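Local coordinates for protein chorismate synthase (Aquifex aeolicus, PDB 1Q1L) that probably catalyses, with reduced FMN as cofactor, the 1,4-elimination of phosphate from 5-enolpyruvylshikimate-3-phosphate that yields chorismate, the branch point of aromatic amino acid biosynthesis, at residues P240-H245 / L376-G381; L6-F11 / G380-E385; E188-Y193 / P316-V321; E176-K181 / R203-E208. All blocks are in the same frame, centred on the assembly; numbering follows the deposited sequence.

Contact 1: P240-H245 / L376-G381; sequences PGLGSH and LEKLGG
L242 meets K378 through aliphatic carbon alone: methyl CD2 of L242 rests 3.8 Å from CB of K378 and lies almost as near its CG. The lysine leaves the helix with CG anti to the backbone N (chi1 173°), and its chain then bends at chi2 (65°) before running straight to NZ. The methylenes nearest the backbone therefore pack on the leucine, while the ammonium is carried on to D382 of the second subunit. A long amphipathic side chain suits a place that needs apolar carbon at its base and charge at its tip. Beside this pair a water bridges the segments, accepting from N of G243 at 2.9 Å and donating to OE2 of E377 at 2.8 Å. The nearly extended glutamate reaches that water and also forms salt bridges to R250 and R255. G241 and G243 have backbone angles at which a CB would press on the preceding carbonyl, so glycine suits both positions. G380, by contrast, leaves helical geometry with positive phi. The arrangement is that of a glycine-terminated helix, here the C-terminal end of helix 356-379, packed against an irregular loop at a subunit interface.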
loop_
_atom_site.group_PDB
_atom_site.type_symbol
_atom_site.label_atom_id
_atom_site.label_comp_id
_atom_site.label_asym_id
_atom_site.label_seq_id
_atom_site.Cartn_x
_atom_site.Cartn_y
_atom_site.Cartn_z
ATOM N N PRO A 240 16.553 13.647 14.465
ATOM C CA PRO A 240 15.176 13.876 14.901
ATOM C C PRO A 240 14.368 14.091 13.633
ATOM O O PRO A 240 14.918 14.538 12.633
ATOM C CB PRO A 240 15.265 15.181 15.700
ATOM C CG PRO A 240 16.727 15.381 15.946
ATOM C CD PRO A 240 17.380 14.833 14.727
ATOM N N GLY A 241 13.079 13.785 13.664
ATOM C CA GLY A 241 12.268 14.020 12.484
ATOM C C GLY A 241 11.805 12.826 11.679
ATOM O O GLY A 241 11.011 12.998 10.760
ATOM N N LEU A 242 12.292 11.631 11.993
ATOM C CA LEU A 242 11.865 10.447 11.259
ATOM C C LEU A 242 10.539 9.973 11.833
ATOM O O LEU A 242 10.319 10.033 13.047
ATOM C CB LEU A 242 12.910 9.336 11.353
ATOM C CG LEU A 242 14.307 9.674 10.819
ATOM C CD1 LEU A 242 15.082 8.375 10.640
ATOM C CD2 LEU A 242 14.206 10.405 9.479
ATOM N N GLY A 243 9.658 9.490 10.961
ATOM C CA GLY A 243 8.349 9.064 11.409
ATOM C C GLY A 243 7.537 10.338 11.456
ATOM O O GLY A 243 8.080 11.410 11.203
ATOM N N SER A 244 6.253 10.254 11.783
ATOM C CA SER A 244 5.430 11.454 11.826
ATOM C C SER A 244 4.214 11.280 12.712
ATOM O O SER A 244 3.723 10.176 12.903
ATOM C CB SER A 244 4.974 11.838 10.415
ATOM O OG SER A 244 4.150 12.995 10.440
ATOM N N HIS A 245 3.721 12.394 13.236
ATOM C CA HIS A 245 2.564 12.393 14.121
ATOM C C HIS A 245 1.253 12.661 13.383
ATOM O O HIS A 245 0.183 12.490 13.954
ATOM C CB HIS A 245 2.752 13.480 15.172
ATOM C CG HIS A 245 2.755 14.861 14.595
ATOM N ND1 HIS A 245 1.611 15.620 14.477
ATOM C CD2 HIS A 245 3.745 15.582 14.018
ATOM C CE1 HIS A 245 1.895 16.748 13.852
ATOM N NE2 HIS A 245 3.183 16.750 13.561
ATOM N N LEU A 376 14.626 7.032 4.223
ATOM C CA LEU A 376 14.380 7.257 2.802
ATOM C C LEU A 376 13.086 8.034 2.589
ATOM O O LEU A 376 12.981 8.823 1.653
ATOM C CB LEU A 376 14.332 5.921 2.060
ATOM C CG LEU A 376 15.707 5.280 1.849
ATOM C CD1 LEU A 376 15.547 3.826 1.408
ATOM C CD2 LEU A 376 16.485 6.091 0.809
ATOM N N GLU A 377 12.110 7.816 3.468
ATOM C CA GLU A 377 10.819 8.503 3.411
ATOM C C GLU A 377 11.022 10.005 3.607
ATOM O O GLU A 377 10.373 10.828 2.962
ATOM C CB GLU A 377 9.899 7.970 4.518
ATOM C CG GLU A 377 8.547 8.650 4.621
ATOM C CD GLU A 377 7.758 8.214 5.854
ATOM O OE1 GLU A 377 6.551 8.529 5.932
ATOM O OE2 GLU A 377 8.341 7.564 6.753
ATOM N N LYS A 378 11.930 10.350 4.514
ATOM C CA LYS A 378 12.233 11.742 4.817
ATOM C C LYS A 378 13.115 12.394 3.751
ATOM O O LYS A 378 12.866 13.523 3.327
ATOM C CB LYS A 378 12.940 11.825 6.175
ATOM C CG LYS A 378 13.464 13.204 6.543
ATOM C CD LYS A 378 12.339 14.207 6.728
ATOM C CE LYS A 378 12.884 15.537 7.216
ATOM N NZ LYS A 378 11.820 16.563 7.409
ATOM N N LEU A 379 14.141 11.667 3.320
ATOM C CA LEU A 379 15.095 12.168 2.341
ATOM C C LEU A 379 14.747 11.986 0.863
ATOM O O LEU A 379 15.027 12.866 0.061
ATOM C CB LEU A 379 16.463 11.533 2.616
ATOM C CG LEU A 379 17.446 12.224 3.578
ATOM C CD1 LEU A 379 16.728 13.018 4.647
ATOM C CD2 LEU A 379 18.350 11.164 4.186
ATOM N N GLY A 380 14.136 10.861 0.506
ATOM C CA GLY A 380 13.835 10.603 -0.891
ATOM C C GLY A 380 15.167 10.254 -1.541
ATOM O O GLY A 380 16.110 9.903 -0.830
ATOM N N GLY A 381 15.260 10.335 -2.869
ATOM C CA GLY A 381 16.521 10.044 -3.536
ATOM C C GLY A 381 16.635 8.706 -4.243
ATOM O O GLY A 381 16.019 7.724 -3.836
HETATM O O HOH W 1 10.235 9.063 8.168
#

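Contact 2: L6-F11 / G380-E385; sequences LRYLRF and GGDFME
Y8 faces the glycine pair G380-G381 across two loop segments whose backbones stay well apart, the CA atoms of Y8 and G380 being 8.4 Å from each other. One long side chain spans that distance. With CG anti to the backbone N (chi1 -169°), the Y8 ring is directed at the turn, and its hydroxyl OH donates to O of G381 at 2.7 Å. The C=O...O angle is 151°, and the donor is tilted 21° from the carbonyl plane. The ring itself lies obliquely to CA of G380, and OH of Y8 is 4.3 Å from C of G380. Glycine suits position 381 because a side chain would strain against the preceding carbonyl. OD1 of D382 stays 4.2 Å from OH of Y8; the carboxylate's partners are K378 of the second subunit and K124 of the fourth, both through OD2. A phenylalanine in place of Y8 would keep the ring but would probably leave the G381 carbonyl without this donor, and the turn less firmly held. Chemically, then, the contact is one neutral hydrogen bond that ties the N-terminal segment to the turn joining helices 356-379 and 384-399, while the charge beside it is used between subunits.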
loop_
_atom_site.group_PDB
_atom_site.type_symbol
_atom_site.label_atom_id
_atom_site.label_comp_id
_atom_site.label_asym_id
_atom_site.label_seq_id
_atom_site.Cartn_x
_atom_site.Cartn_y
_atom_site.Cartn_z
ATOM N N LEU A 6 5.778 -0.797 5.047
ATOM C CA LEU A 6 6.785 0.244 4.870
ATOM C C LEU A 6 6.256 1.380 3.998
ATOM O O LEU A 6 5.333 1.184 3.210
ATOM C CB LEU A 6 8.043 -0.363 4.242
ATOM C CG LEU A 6 8.993 -1.121 5.174
ATOM C CD1 LEU A 6 8.223 -1.853 6.258
ATOM C CD2 LEU A 6 9.824 -2.089 4.352
ATOM N N ARG A 7 6.846 2.563 4.141
ATOM C CA ARG A 7 6.420 3.729 3.373
ATOM C C ARG A 7 7.225 3.921 2.086
ATOM O O ARG A 7 6.684 4.360 1.070
ATOM C CB ARG A 7 6.551 5.005 4.217
ATOM C CG ARG A 7 5.921 4.966 5.610
ATOM C CD ARG A 7 4.404 5.048 5.585
ATOM N NE ARG A 7 3.779 3.751 5.341
ATOM C CZ ARG A 7 2.466 3.546 5.324
ATOM N NH1 ARG A 7 1.632 4.558 5.537
ATOM N NH2 ARG A 7 1.986 2.329 5.098
ATOM N N TYR A 8 8.514 3.593 2.133
ATOM C CA TYR A 8 9.394 3.772 0.984
ATOM C C TYR A 8 9.967 2.477 0.404
ATOM O O TYR A 8 9.849 2.226 -0.797
ATOM C CB TYR A 8 10.546 4.698 1.373
ATOM C CG TYR A 8 11.376 5.176 0.208
ATOM C CD1 TYR A 8 11.054 6.358 -0.463
ATOM C CD2 TYR A 8 12.489 4.454 -0.222
ATOM C CE1 TYR A 8 11.825 6.810 -1.533
ATOM C CE2 TYR A 8 13.265 4.893 -1.289
ATOM C CZ TYR A 8 12.931 6.073 -1.939
ATOM O OH TYR A 8 13.712 6.514 -2.982
ATOM N N LEU A 9 10.610 1.674 1.249
ATOM C CA LEU A 9 11.194 0.416 0.802
ATOM C C LEU A 9 10.104 -0.620 0.611
ATOM O O LEU A 9 8.994 -0.469 1.126
ATOM C CB LEU A 9 12.195 -0.117 1.827
ATOM C CG LEU A 9 13.480 0.672 2.071
ATOM C CD1 LEU A 9 14.231 0.019 3.214
ATOM C CD2 LEU A 9 14.324 0.715 0.800
ATOM N N ARG A 10 10.426 -1.670 -0.136
ATOM C CA ARG A 10 9.481 -2.750 -0.389
ATOM C C ARG A 10 10.306 -4.023 -0.445
ATOM O O ARG A 10 11.417 -4.029 -0.980
ATOM C CB ARG A 10 8.788 -2.587 -1.749
ATOM C CG ARG A 10 8.449 -1.167 -2.152
ATOM C CD ARG A 10 8.201 -1.083 -3.661
ATOM N NE ARG A 10 6.914 -1.645 -4.049
ATOM C CZ ARG A 10 6.458 -1.695 -5.301
ATOM N NH1 ARG A 10 7.185 -1.224 -6.305
ATOM N NH2 ARG A 10 5.253 -2.188 -5.543
ATOM N N PHE A 11 9.780 -5.097 0.120
ATOM C CA PHE A 11 10.488 -6.351 0.052
ATOM C C PHE A 11 9.545 -7.502 0.303
ATOM O O PHE A 11 8.493 -7.338 0.915
ATOM C CB PHE A 11 11.690 -6.360 1.027
ATOM C CG PHE A 11 11.341 -6.662 2.466
ATOM C CD1 PHE A 11 11.226 -7.974 2.907
ATOM C CD2 PHE A 11 11.180 -5.632 3.388
ATOM C CE1 PHE A 11 10.958 -8.261 4.251
ATOM C CE2 PHE A 11 10.911 -5.905 4.733
ATOM C CZ PHE A 11 10.801 -7.222 5.165
ATOM N N GLY A 380 14.136 10.861 0.506
ATOM C CA GLY A 380 13.835 10.603 -0.891
ATOM C C GLY A 380 15.167 10.254 -1.541
ATOM O O GLY A 380 16.110 9.903 -0.830
ATOM N N GLY A 381 15.260 10.335 -2.869
ATOM C CA GLY A 381 16.521 10.044 -3.536
ATOM C C GLY A 381 16.635 8.706 -4.243
ATOM O O GLY A 381 16.019 7.724 -3.836
ATOM N N ASP A 382 17.438 8.666 -5.302
ATOM C CA ASP A 382 17.629 7.445 -6.075
ATOM C C ASP A 382 19.090 6.981 -6.103
ATOM O O ASP A 382 19.384 5.855 -6.507
ATOM C CB ASP A 382 17.092 7.642 -7.499
ATOM C CG ASP A 382 15.574 7.823 -7.534
ATOM O OD1 ASP A 382 14.853 6.935 -7.026
ATOM O OD2 ASP A 382 15.098 8.845 -8.071
ATOM N N PHE A 383 20.005 7.852 -5.685
ATOM C CA PHE A 383 21.423 7.493 -5.616
ATOM C C PHE A 383 22.019 8.065 -4.335
ATOM O O PHE A 383 21.573 9.098 -3.845
ATOM C CB PHE A 383 22.206 7.972 -6.849
ATOM C CG PHE A 383 21.927 9.395 -7.251
ATOM C CD1 PHE A 383 20.741 9.731 -7.898
ATOM C CD2 PHE A 383 22.871 10.390 -7.022
ATOM C CE1 PHE A 383 20.502 11.039 -8.316
ATOM C CE2 PHE A 383 22.642 11.705 -7.437
ATOM C CZ PHE A 383 21.455 12.029 -8.087
HETATM N N MSE A 384 23.021 7.379 -3.799
HETATM C CA MSE A 384 23.653 7.763 -2.541
HETATM C C MSE A 384 24.143 9.197 -2.414
HETATM O O MSE A 384 23.985 9.818 -1.361
HETATM C CB MSE A 384 24.791 6.796 -2.223
HETATM C CG MSE A 384 24.318 5.383 -1.910
HETATM SE SE MSE A 384 22.938 5.318 -0.535
HETATM C CE MSE A 384 23.914 6.195 0.894
ATOM N N GLU A 385 24.741 9.722 -3.475
ATOM C CA GLU A 385 25.243 11.089 -3.469
ATOM C C GLU A 385 24.097 12.063 -3.171
ATOM O O GLU A 385 24.248 13.020 -2.412
ATOM C CB GLU A 385 25.858 11.420 -4.832
ATOM C CG GLU A 385 27.078 10.570 -5.243
ATOM C CD GLU A 385 26.789 9.069 -5.421
ATOM O OE1 GLU A 385 25.857 8.691 -6.172
ATOM O OE2 GLU A 385 27.527 8.261 -4.806
#

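Contact 3: E188-Y193 / P316-V321; sequences EKLLSY and PIVVRV
The first torsion of L190 (chi1 -70°) sets CG anti to the carbonyl carbon and beside the backbone N, and chi2 (166°) then carries methyl CD1 off the helix toward the strand. There CD1 meets CB of P316 at 3.8 Å, the two side chains crossing at about a right angle. V318 adds a looser contact, CD1 of L190 to CG2 of V318 at 4.5 Å. Both P316 and V318 direct their CB atoms toward the helix, whereas I317 between them turns away, as expected for an extended chain. Branched and cyclic apolar residues suit this spot: leucine gives the reach to bridge a 9.0 Å separation between the CA atoms of L190 and P316, and proline offers a compact ring just before the strand. Strand 317-323 lies between strands 229-236 and 266-271 in an antiparallel sheet, and helix 187-197 covers the face from which L190 comes. L236 of the neighbouring strand and Y183 add to the cover round L190, while I317 and V319 pack on I256 of helix 252-261. The sheet thus lies between helices 187-197 and 252-261 within the beta-alpha-beta sandwich of chorismate synthase.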
loop_
_atom_site.group_PDB
_atom_site.type_symbol
_atom_site.label_atom_id
_atom_site.label_comp_id
_atom_site.label_asym_id
_atom_site.label_seq_id
_atom_site.Cartn_x
_atom_site.Cartn_y
_atom_site.Cartn_z
ATOM N N GLU A 188 28.028 5.495 23.872
ATOM C CA GLU A 188 29.251 4.750 24.154
ATOM C C GLU A 188 28.968 3.469 24.929
ATOM O O GLU A 188 29.522 2.414 24.619
ATOM C CB GLU A 188 30.237 5.622 24.942
ATOM C CG GLU A 188 30.720 6.863 24.203
ATOM C CD GLU A 188 29.601 7.842 23.888
ATOM O OE1 GLU A 188 28.842 8.201 24.815
ATOM O OE2 GLU A 188 29.484 8.259 22.714
ATOM N N LYS A 189 28.110 3.552 25.941
ATOM C CA LYS A 189 27.772 2.368 26.734
ATOM C C LYS A 189 27.034 1.326 25.895
ATOM O O LYS A 189 27.400 0.148 25.880
ATOM C CB LYS A 189 26.896 2.747 27.934
ATOM C CG LYS A 189 27.654 3.211 29.158
ATOM C CD LYS A 189 26.708 3.353 30.345
ATOM C CE LYS A 189 27.451 3.723 31.623
ATOM N NZ LYS A 189 26.530 3.783 32.797
ATOM N N LEU A 190 25.981 1.767 25.214
ATOM C CA LEU A 190 25.188 0.881 24.365
ATOM C C LEU A 190 26.109 0.150 23.392
ATOM O O LEU A 190 26.093 -1.079 23.303
ATOM C CB LEU A 190 24.140 1.698 23.598
ATOM C CG LEU A 190 23.009 2.260 24.477
ATOM C CD1 LEU A 190 22.221 3.321 23.732
ATOM C CD2 LEU A 190 22.101 1.122 24.904
ATOM N N LEU A 191 26.925 0.915 22.677
ATOM C CA LEU A 191 27.848 0.328 21.713
ATOM C C LEU A 191 28.760 -0.652 22.433
ATOM O O LEU A 191 29.086 -1.720 21.910
ATOM C CB LEU A 191 28.679 1.421 21.033
ATOM C CG LEU A 191 29.511 0.956 19.828
ATOM C CD1 LEU A 191 28.597 0.286 18.809
ATOM C CD2 LEU A 191 30.239 2.139 19.197
ATOM N N SER A 192 29.156 -0.280 23.645
ATOM C CA SER A 192 30.025 -1.108 24.466
ATOM C C SER A 192 29.368 -2.451 24.764
ATOM O O SER A 192 29.991 -3.506 24.621
ATOM C CB SER A 192 30.338 -0.383 25.781
ATOM O OG SER A 192 30.982 -1.241 26.704
ATOM N N TYR A 193 28.108 -2.408 25.184
ATOM C CA TYR A 193 27.381 -3.628 25.501
ATOM C C TYR A 193 27.209 -4.517 24.276
ATOM O O TYR A 193 27.256 -5.741 24.376
ATOM C CB TYR A 193 26.011 -3.293 26.102
ATOM C CG TYR A 193 26.083 -2.604 27.449
ATOM C CD1 TYR A 193 27.091 -2.924 28.364
ATOM C CD2 TYR A 193 25.128 -1.665 27.827
ATOM C CE1 TYR A 193 27.140 -2.326 29.623
ATOM C CE2 TYR A 193 25.167 -1.060 29.084
ATOM C CZ TYR A 193 26.173 -1.398 29.975
ATOM O OH TYR A 193 26.205 -0.826 31.223
ATOM N N PRO A 316 19.314 8.078 21.287
ATOM C CA PRO A 316 19.374 6.695 20.809
ATOM C C PRO A 316 17.998 6.047 20.794
ATOM O O PRO A 316 17.197 6.246 21.719
ATOM C CB PRO A 316 20.298 6.015 21.822
ATOM C CG PRO A 316 21.165 7.137 22.304
ATOM C CD PRO A 316 20.184 8.267 22.459
ATOM N N ILE A 317 17.713 5.289 19.741
ATOM C CA ILE A 317 16.441 4.577 19.665
ATOM C C ILE A 317 16.669 3.321 20.491
ATOM O O ILE A 317 17.636 2.589 20.266
ATOM C CB ILE A 317 16.091 4.149 18.227
ATOM C CG1 ILE A 317 16.049 5.371 17.311
ATOM C CG2 ILE A 317 14.767 3.402 18.226
ATOM C CD1 ILE A 317 15.089 6.453 17.759
ATOM N N VAL A 318 15.797 3.071 21.454
ATOM C CA VAL A 318 15.964 1.898 22.300
ATOM C C VAL A 318 14.669 1.135 22.396
ATOM O O VAL A 318 13.641 1.681 22.801
ATOM C CB VAL A 318 16.429 2.289 23.710
ATOM C CG1 VAL A 318 16.536 1.041 24.596
ATOM C CG2 VAL A 318 17.765 2.998 23.626
ATOM N N VAL A 319 14.736 -0.140 22.035
ATOM C CA VAL A 319 13.569 -1.005 22.038
ATOM C C VAL A 319 13.814 -2.256 22.868
ATOM O O VAL A 319 14.846 -2.905 22.724
ATOM C CB VAL A 319 13.226 -1.433 20.590
ATOM C CG1 VAL A 319 11.885 -2.100 20.547
ATOM C CG2 VAL A 319 13.276 -0.224 19.674
ATOM N N ARG A 320 12.853 -2.601 23.717
ATOM C CA ARG A 320 12.969 -3.786 24.571
ATOM C C ARG A 320 12.004 -4.827 24.010
ATOM O O ARG A 320 10.836 -4.532 23.767
ATOM C CB ARG A 320 12.617 -3.422 26.018
ATOM C CG ARG A 320 13.207 -2.084 26.465
ATOM C CD ARG A 320 13.203 -1.938 27.985
ATOM N NE ARG A 320 14.097 -2.901 28.617
ATOM C CZ ARG A 320 13.694 -3.964 29.306
ATOM N NH1 ARG A 320 12.400 -4.212 29.468
ATOM N NH2 ARG A 320 14.591 -4.793 29.821
ATOM N N VAL A 321 12.499 -6.044 23.812
ATOM C CA VAL A 321 11.709 -7.102 23.203
ATOM C C VAL A 321 11.659 -8.389 24.015
ATOM O O VAL A 321 12.690 -8.906 24.446
ATOM C CB VAL A 321 12.274 -7.408 21.794
ATOM C CG1 VAL A 321 11.353 -8.341 21.039
ATOM C CG2 VAL A 321 12.478 -6.097 21.031
#

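Contact 4: E176-K181 / R203-E208; sequences EELKDK and RIPFPE
The loops that lead into and out of helix 187-197 meet beside it, packing on Y193 and on F166 of strand 162-170 in the five-stranded antiparallel sheet; the contact is a partly buried cluster in which the methylenes of E177 and the side chain of L178 pack on P205 and F206. E177 lies over one face of the F206 ring in a CH-pi contact, its CG 4.2 Å from the ring centroid and 21° off the normal. The glutamate chain bends at chi2 (89°), which lays its carboxylate nearly parallel to the ring, the planes 14° apart. L178 comes from another direction: its methyl CD2 stands at the ring edge, 4.0 Å from CE1 of F206. A flat aromatic suits this place, offering a face to the CH2 groups of E177, an edge to L178 and a cation-pi partner to K196. An alanine in place of F206 would probably leave the methylenes of E177 without their ring and open a gap beside L178. NZ of K181, also in a salt bridge to E232, donates to O of L178 at 2.7 Å. The other methyl, CD1 of L178, makes the tight join to CG of P205 at 3.5 Å.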
loop_
_atom_site.group_PDB
_atom_site.type_symbol
_atom_site.label_atom_id
_atom_site.label_comp_id
_atom_site.label_asym_id
_atom_site.label_seq_id
_atom_site.Cartn_x
_atom_site.Cartn_y
_atom_site.Cartn_z
ATOM N N GLU A 176 21.816 -8.449 35.941
ATOM C CA GLU A 176 21.594 -7.461 36.989
ATOM C C GLU A 176 22.269 -6.114 36.784
ATOM O O GLU A 176 21.738 -5.087 37.198
ATOM C CB GLU A 176 22.006 -8.056 38.335
ATOM C CG GLU A 176 21.297 -9.370 38.649
ATOM C CD GLU A 176 19.783 -9.225 38.722
ATOM O OE1 GLU A 176 19.097 -10.255 38.893
ATOM O OE2 GLU A 176 19.274 -8.088 38.615
ATOM N N GLU A 177 23.433 -6.109 36.144
ATOM C CA GLU A 177 24.141 -4.860 35.900
ATOM C C GLU A 177 23.340 -3.891 35.036
ATOM O O GLU A 177 23.613 -2.692 35.034
ATOM C CB GLU A 177 25.488 -5.122 35.217
ATOM C CG GLU A 177 26.473 -5.917 36.055
ATOM C CD GLU A 177 26.331 -7.410 35.869
ATOM O OE1 GLU A 177 25.191 -7.891 35.701
ATOM O OE2 GLU A 177 27.367 -8.107 35.902
ATOM N N LEU A 178 22.345 -4.400 34.315
ATOM C CA LEU A 178 21.557 -3.548 33.423
ATOM C C LEU A 178 20.171 -3.151 33.917
ATOM O O LEU A 178 19.357 -2.659 33.135
ATOM C CB LEU A 178 21.426 -4.224 32.054
ATOM C CG LEU A 178 22.751 -4.668 31.427
ATOM C CD1 LEU A 178 22.491 -5.375 30.098
ATOM C CD2 LEU A 178 23.645 -3.459 31.229
ATOM N N LYS A 179 19.901 -3.353 35.201
ATOM C CA LYS A 179 18.600 -3.001 35.765
ATOM C C LYS A 179 18.391 -1.485 35.752
ATOM O O LYS A 179 17.274 -1.006 35.584
ATOM C CB LYS A 179 18.484 -3.534 37.198
ATOM C CG LYS A 179 18.653 -5.043 37.333
ATOM C CD LYS A 179 17.324 -5.747 37.588
ATOM C CE LYS A 179 16.536 -5.970 36.311
ATOM N NZ LYS A 179 17.194 -6.980 35.439
ATOM N N ASP A 180 19.469 -0.732 35.948
ATOM C CA ASP A 180 19.407 0.729 35.925
ATOM C C ASP A 180 19.477 1.101 34.439
ATOM O O ASP A 180 20.477 0.835 33.781
ATOM C CB ASP A 180 20.605 1.306 36.689
ATOM C CG ASP A 180 20.632 2.826 36.690
ATOM O OD1 ASP A 180 21.448 3.397 37.446
ATOM O OD2 ASP A 180 19.854 3.457 35.938
ATOM N N LYS A 181 18.418 1.709 33.916
ATOM C CA LYS A 181 18.358 2.051 32.492
ATOM C C LYS A 181 18.897 3.412 32.067
ATOM O O LYS A 181 18.543 3.920 31.000
ATOM C CB LYS A 181 16.919 1.905 31.994
ATOM C CG LYS A 181 16.340 0.521 32.191
ATOM C CD LYS A 181 17.220 -0.542 31.543
ATOM C CE LYS A 181 16.643 -1.929 31.745
ATOM N NZ LYS A 181 17.531 -2.957 31.146
ATOM N N ARG A 203 25.255 -13.779 23.762
ATOM C CA ARG A 203 25.110 -12.368 23.424
ATOM C C ARG A 203 24.716 -11.500 24.619
ATOM O O ARG A 203 23.953 -10.534 24.475
ATOM C CB ARG A 203 24.093 -12.185 22.288
ATOM C CG ARG A 203 24.520 -12.754 20.922
ATOM C CD ARG A 203 24.702 -11.629 19.904
ATOM N NE ARG A 203 23.579 -10.710 20.005
ATOM C CZ ARG A 203 23.672 -9.389 19.987
ATOM N NH1 ARG A 203 24.846 -8.785 19.856
ATOM N NH2 ARG A 203 22.578 -8.665 20.142
ATOM N N ILE A 204 25.220 -11.850 25.801
ATOM C CA ILE A 204 24.958 -11.050 26.992
ATOM C C ILE A 204 26.109 -10.048 27.098
ATOM O O ILE A 204 27.242 -10.353 26.734
ATOM C CB ILE A 204 24.876 -11.915 28.277
ATOM C CG1 ILE A 204 26.072 -12.862 28.354
ATOM C CG2 ILE A 204 23.566 -12.686 28.300
ATOM C CD1 ILE A 204 26.093 -13.707 29.621
ATOM N N PRO A 205 25.827 -8.830 27.583
ATOM C CA PRO A 205 26.806 -7.752 27.741
ATOM C C PRO A 205 28.028 -8.050 28.621
ATOM O O PRO A 205 28.985 -7.283 28.620
ATOM C CB PRO A 205 25.966 -6.612 28.316
ATOM C CG PRO A 205 24.601 -6.906 27.837
ATOM C CD PRO A 205 24.499 -8.382 28.023
ATOM N N PHE A 206 27.994 -9.144 29.376
ATOM C CA PHE A 206 29.117 -9.494 30.246
ATOM C C PHE A 206 29.505 -10.955 30.058
ATOM O O PHE A 206 29.059 -11.826 30.803
ATOM C CB PHE A 206 28.751 -9.227 31.710
ATOM C CG PHE A 206 28.317 -7.811 31.974
ATOM C CD1 PHE A 206 27.028 -7.393 31.660
ATOM C CD2 PHE A 206 29.209 -6.882 32.496
ATOM C CE1 PHE A 206 26.635 -6.073 31.859
ATOM C CE2 PHE A 206 28.826 -5.558 32.699
ATOM C CZ PHE A 206 27.536 -5.153 32.379
ATOM N N PRO A 207 30.357 -11.239 29.059
ATOM C CA PRO A 207 30.811 -12.599 28.758
ATOM C C PRO A 207 31.273 -13.416 29.963
ATOM O O PRO A 207 31.076 -14.632 29.999
ATOM C CB PRO A 207 31.926 -12.370 27.739
ATOM C CG PRO A 207 31.462 -11.148 27.018
ATOM C CD PRO A 207 31.009 -10.269 28.163
ATOM N N GLU A 208 31.888 -12.766 30.947
ATOM C CA GLU A 208 32.346 -13.493 32.127
ATOM C C GLU A 208 31.184 -14.281 32.723
ATOM O O GLU A 208 31.373 -15.374 33.254
ATOM C CB GLU A 208 32.904 -12.539 33.187
ATOM C CG GLU A 208 31.875 -11.604 33.790
ATOM C CD GLU A 208 31.909 -10.224 33.172
ATOM O OE1 GLU A 208 31.853 -10.125 31.926
ATOM O OE2 GLU A 208 31.988 -9.238 33.936
#

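How the contacts relate
Contacts 1, 2 and 3 are buried, contact 4 only partly so. Contacts 1 and 2 share G380 and G381 and lie at the tetramer interfaces: contact 1 is bridged by a water at the helix, contact 2 by a tyrosine hydroxyl on the turn, and charges nearby pair across subunits; L376 of the first packs on Y8 and L9 of the second. Contacts 3 and 4 form the other cluster, their centres about 11 Å apart, joined by Y193 of helix 187-197, which packs on L178, P205 and F206. Contact 3 is wholly aliphatic, whereas contact 4 adds a polar chain on an aromatic ring. Contacts 1 and 4 lie on opposite sides of the chain's centre, about 33 Å apart between centres.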